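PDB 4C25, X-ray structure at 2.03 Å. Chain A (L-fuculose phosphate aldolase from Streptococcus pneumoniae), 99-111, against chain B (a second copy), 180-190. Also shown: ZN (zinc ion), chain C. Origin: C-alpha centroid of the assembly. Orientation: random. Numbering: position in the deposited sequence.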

# COMPACT_ATOMS: atom_id res chain seq x y z
N ALA A 99 -9.42 -3.16 -16.68
CA ALA A 99 -9.21 -2.99 -15.24
C ALA A 99 -9.25 -1.52 -14.88
O ALA A 99 -8.88 -0.66 -15.72
N HIS A 100 -9.77 -1.25 -13.69
CA HIS A 100 -9.66 0.07 -13.04
C HIS A 100 -8.55 -0.02 -11.99
O HIS A 100 -8.81 -0.41 -10.83
N THR A 101 -7.33 0.31 -12.40
CA THR A 101 -6.17 0.18 -11.51
C THR A 101 -6.00 1.56 -10.86
O THR A 101 -6.90 2.40 -10.96
N THR A 102 -4.87 1.83 -10.21
CA THR A 102 -4.75 3.11 -9.52
C THR A 102 -4.15 4.26 -10.37
O THR A 102 -4.86 5.18 -10.80
N TYR A 103 -2.85 4.20 -10.61
CA TYR A 103 -2.13 5.33 -11.22
C TYR A 103 -2.40 5.46 -12.74
O TYR A 103 -2.38 6.56 -13.29
N ALA A 104 -2.66 4.35 -13.42
CA ALA A 104 -3.07 4.40 -14.85
C ALA A 104 -4.39 5.16 -14.98
O ALA A 104 -4.56 6.10 -15.78
N THR A 105 -5.32 4.79 -14.12
CA THR A 105 -6.58 5.48 -14.02
C THR A 105 -6.47 6.94 -13.63
O THR A 105 -7.28 7.75 -14.06
N VAL A 106 -5.49 7.26 -12.79
CA VAL A 106 -5.17 8.64 -12.45
C VAL A 106 -4.75 9.41 -13.69
O VAL A 106 -5.20 10.54 -13.92
N LEU A 107 -3.88 8.80 -14.50
CA LEU A 107 -3.53 9.42 -15.78
C LEU A 107 -4.76 9.51 -16.72
O LEU A 107 -5.00 10.54 -17.40
N ALA A 108 -5.56 8.45 -16.70
CA ALA A 108 -6.78 8.43 -17.46
C ALA A 108 -7.70 9.61 -17.11
O ALA A 108 -8.32 10.18 -18.02
N CYS A 109 -7.82 9.96 -15.81
CA CYS A 109 -8.76 11.02 -15.42
C CYS A 109 -8.20 12.43 -15.66
O CYS A 109 -8.92 13.42 -15.58
N LEU A 110 -6.90 12.51 -15.91
CA LEU A 110 -6.23 13.80 -16.20
C LEU A 110 -6.29 13.89 -17.70
O LEU A 110 -6.01 14.95 -18.28
N ARG A 111 -6.64 12.75 -18.31
CA ARG A 111 -6.51 12.58 -19.74
C ARG A 111 -5.05 12.91 -20.18
O ARG A 111 -4.81 13.76 -21.03
N GLU B 180 -14.01 5.58 -1.62
CA GLU B 180 -12.59 5.69 -1.23
C GLU B 180 -11.66 5.61 -2.47
O GLU B 180 -10.63 6.26 -2.56
N TYR B 181 -12.06 4.81 -3.43
CA TYR B 181 -11.25 4.63 -4.60
C TYR B 181 -11.28 5.90 -5.44
O TYR B 181 -10.25 6.35 -5.93
N CYS B 182 -12.46 6.49 -5.58
CA CYS B 182 -12.63 7.72 -6.35
C CYS B 182 -11.93 8.91 -5.72
O CYS B 182 -11.35 9.75 -6.41
N ALA B 183 -12.01 9.01 -4.40
CA ALA B 183 -11.29 10.05 -3.64
C ALA B 183 -9.79 9.84 -3.86
O ALA B 183 -9.03 10.81 -4.12
N LYS B 184 -9.36 8.59 -3.76
CA LYS B 184 -7.93 8.31 -4.03
C LYS B 184 -7.54 8.80 -5.40
O LYS B 184 -6.64 9.65 -5.52
N ILE B 185 -8.23 8.29 -6.44
CA ILE B 185 -8.02 8.79 -7.79
C ILE B 185 -7.96 10.34 -7.83
O ILE B 185 -7.08 10.93 -8.44
N TYR B 186 -8.91 11.00 -7.20
CA TYR B 186 -9.06 12.45 -7.37
C TYR B 186 -7.90 13.21 -6.73
O TYR B 186 -7.36 14.14 -7.31
N CYS B 187 -7.50 12.81 -5.54
CA CYS B 187 -6.34 13.41 -4.87
C CYS B 187 -5.07 13.24 -5.69
O CYS B 187 -4.34 14.23 -5.97
N LEU B 188 -4.81 11.99 -6.11
CA LEU B 188 -3.59 11.72 -6.88
C LEU B 188 -3.56 12.54 -8.16
O LEU B 188 -2.51 13.11 -8.49
N ALA B 189 -4.70 12.60 -8.87
CA ALA B 189 -4.77 13.37 -10.11
C ALA B 189 -4.39 14.79 -9.83
O ALA B 189 -3.73 15.43 -10.63
N LYS B 190 -4.85 15.30 -8.69
CA LYS B 190 -4.72 16.72 -8.37
C LYS B 190 -3.26 17.03 -8.01
O LYS B 190 -2.82 18.18 -8.12

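A mainly apolar packing of two helices can be supplemented by a single side-chain hydrogen bond to a backbone carbonyl. The aldolase interface illustrates this: helix 180-190 of chain B crosses helix 103-110 of chain A at 66°, with axes 8.9 Å apart at closest approach, and 547 Å² is buried between the two stretches.

Along chain B, the first residue to make contact is Tyr181(B). Its CA-to-CB bond points sideways, but the t rotamer, with chi2 at 81°, carries the ring to chain A, where Tyr181(B) OH donates a hydrogen bond to Thr101(A) O at 2.8 Å, the one hydrogen bond across the stretches. Thr101(A) O also accepts from Thr105(A) OG1, likewise at 2.8 Å, so one backbone acceptor ties the loop both to its own helix and to the neighbouring subunit. Tyr181(B) OH also lies 3.3 Å from His100(A) CB; the m rotamer of His100(A) leads its imidazole away to the zinc ion, ZN, bound through His100(A) NE2 at 2.1 Å.

One turn on, Lys184(B) extends in an all-t conformation, and Lys184(B) CE lies 3.6 Å from Thr102(A) CG2. Ile185(B), with chi1 and chi2 both m, reaches deeper: Ile185(B) CD1 sits 3.6 Å from Thr102(A) O and 4.1 Å from Val106(A) CG2, while Ile185(B) CG2 meets Cys109(A) SG at 3.7 Å.

Leu188(B) points toward chain A in the m,t rotamer. Leu188(B) CD1 lies over one face of the Tyr103(A) ring, 4.0 Å from the centroid, a CH-pi contact, and Leu188(B) CB packs 3.8 Å from Val106(A) CG2. The nearest pair of CA atoms across the stretches is that of Ala189(B) and Val106(A). The t rotamer of Val106(A) places Val106(A) CG1 4.2 Å from Ala189(B) CB, and Leu110(A) CD2 reaches within 4.0 Å of Ala189(B) CB.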

# COMPACT_ATOMS: atom_id res chain seq x y z
CB ALA A 99 -7.87 -3.60 -14.83
CB HIS A 100 -10.98 0.49 -12.38
CG HIS A 100 -12.18 0.40 -13.28
ND1 HIS A 100 -13.46 0.62 -12.83
CD2 HIS A 100 -12.30 0.06 -14.59
CE1 HIS A 100 -14.31 0.44 -13.82
NE2 HIS A 100 -13.63 0.09 -14.89
CB THR A 101 -4.90 -0.27 -12.28
OG1 THR A 101 -4.59 0.70 -13.30
CG2 THR A 101 -5.11 -1.65 -12.94
CB THR A 102 -4.02 2.89 -8.17
OG1 THR A 102 -4.65 1.79 -7.50
CG2 THR A 102 -4.13 4.09 -7.30
CB TYR A 103 -0.62 5.27 -10.85
CG TYR A 103 -0.35 5.64 -9.36
CD1 TYR A 103 -0.41 4.66 -8.33
CD2 TYR A 103 -0.08 6.96 -9.00
CE1 TYR A 103 -0.19 5.02 -6.99
CE2 TYR A 103 0.15 7.31 -7.68
CZ TYR A 103 0.10 6.34 -6.66
OH TYR A 103 0.32 6.71 -5.32
CB ALA A 104 -3.22 2.99 -15.41
CB THR A 105 -7.43 4.74 -13.01
OG1 THR A 105 -7.58 3.42 -13.51
CG2 THR A 105 -8.76 5.38 -12.90
CB VAL A 106 -4.03 8.68 -11.42
CG1 VAL A 106 -3.57 10.13 -11.20
CG2 VAL A 106 -4.51 8.11 -10.11
CB LEU A 107 -2.36 8.67 -16.42
CG LEU A 107 -0.98 8.81 -15.76
CD1 LEU A 107 -0.04 7.78 -16.38
CD2 LEU A 107 -0.41 10.21 -15.93
CB ALA A 108 -7.51 7.11 -17.25
CB CYS A 109 -9.21 10.86 -13.97
SG CYS A 109 -9.99 9.26 -13.64
CB LEU A 110 -4.76 13.75 -15.77
CG LEU A 110 -4.44 13.65 -14.28
CD1 LEU A 110 -3.17 12.85 -14.11
CD2 LEU A 110 -4.24 15.04 -13.71
CB ARG A 111 -7.59 13.41 -20.48
CG ARG A 111 -9.00 12.89 -20.23
CD ARG A 111 -10.06 13.86 -20.70
NE ARG A 111 -11.38 13.46 -20.21
CZ ARG A 111 -12.55 13.89 -20.69
NH1 ARG A 111 -12.59 14.76 -21.70
NH2 ARG A 111 -13.67 13.44 -20.14
CB GLU B 180 -12.20 4.63 -0.16
CG GLU B 180 -10.69 4.54 0.17
CD GLU B 180 -10.07 5.87 0.60
OE1 GLU B 180 -10.81 6.81 1.06
OE2 GLU B 180 -8.83 5.99 0.49
CB TYR B 181 -11.73 3.41 -5.36
CG TYR B 181 -11.15 3.28 -6.75
CD1 TYR B 181 -9.86 2.75 -6.96
CD2 TYR B 181 -11.91 3.67 -7.87
CE1 TYR B 181 -9.34 2.62 -8.25
CE2 TYR B 181 -11.41 3.53 -9.15
CZ TYR B 181 -10.12 3.01 -9.33
OH TYR B 181 -9.62 2.91 -10.61
CB CYS B 182 -14.11 8.03 -6.47
SG CYS B 182 -14.97 7.03 -7.70
CB ALA B 183 -11.62 9.95 -2.16
CB LYS B 184 -7.56 6.85 -3.88
CG LYS B 184 -6.06 6.64 -3.96
CD LYS B 184 -5.68 5.21 -3.61
CE LYS B 184 -4.19 5.03 -3.81
NZ LYS B 184 -3.75 3.86 -3.02
CB ILE B 185 -9.12 8.29 -8.75
CG1 ILE B 185 -9.23 6.74 -8.78
CG2 ILE B 185 -8.92 8.87 -10.14
CD1 ILE B 185 -7.92 6.01 -9.03
CB TYR B 186 -10.44 12.89 -6.84
CG TYR B 186 -10.66 14.42 -6.76
CD1 TYR B 186 -10.59 15.22 -7.90
CD2 TYR B 186 -10.94 15.04 -5.54
CE1 TYR B 186 -10.79 16.60 -7.83
CE2 TYR B 186 -11.15 16.42 -5.45
CZ TYR B 186 -11.06 17.20 -6.59
OH TYR B 186 -11.29 18.54 -6.53
CB CYS B 187 -6.17 12.81 -3.48
SG CYS B 187 -7.56 13.14 -2.38
CB LEU B 188 -3.41 10.24 -7.18
CG LEU B 188 -3.50 9.22 -6.02
CD1 LEU B 188 -3.44 7.74 -6.47
CD2 LEU B 188 -2.51 9.47 -4.87
CB ALA B 189 -6.18 13.32 -10.70
CB LYS B 190 -5.70 17.10 -7.26
CG LYS B 190 -5.65 18.55 -6.82
CD LYS B 190 -6.81 19.37 -7.38
CE LYS B 190 -6.55 20.86 -7.13
NZ LYS B 190 -7.79 21.68 -7.22
ZN ZN C . -14.57 -0.42 -16.71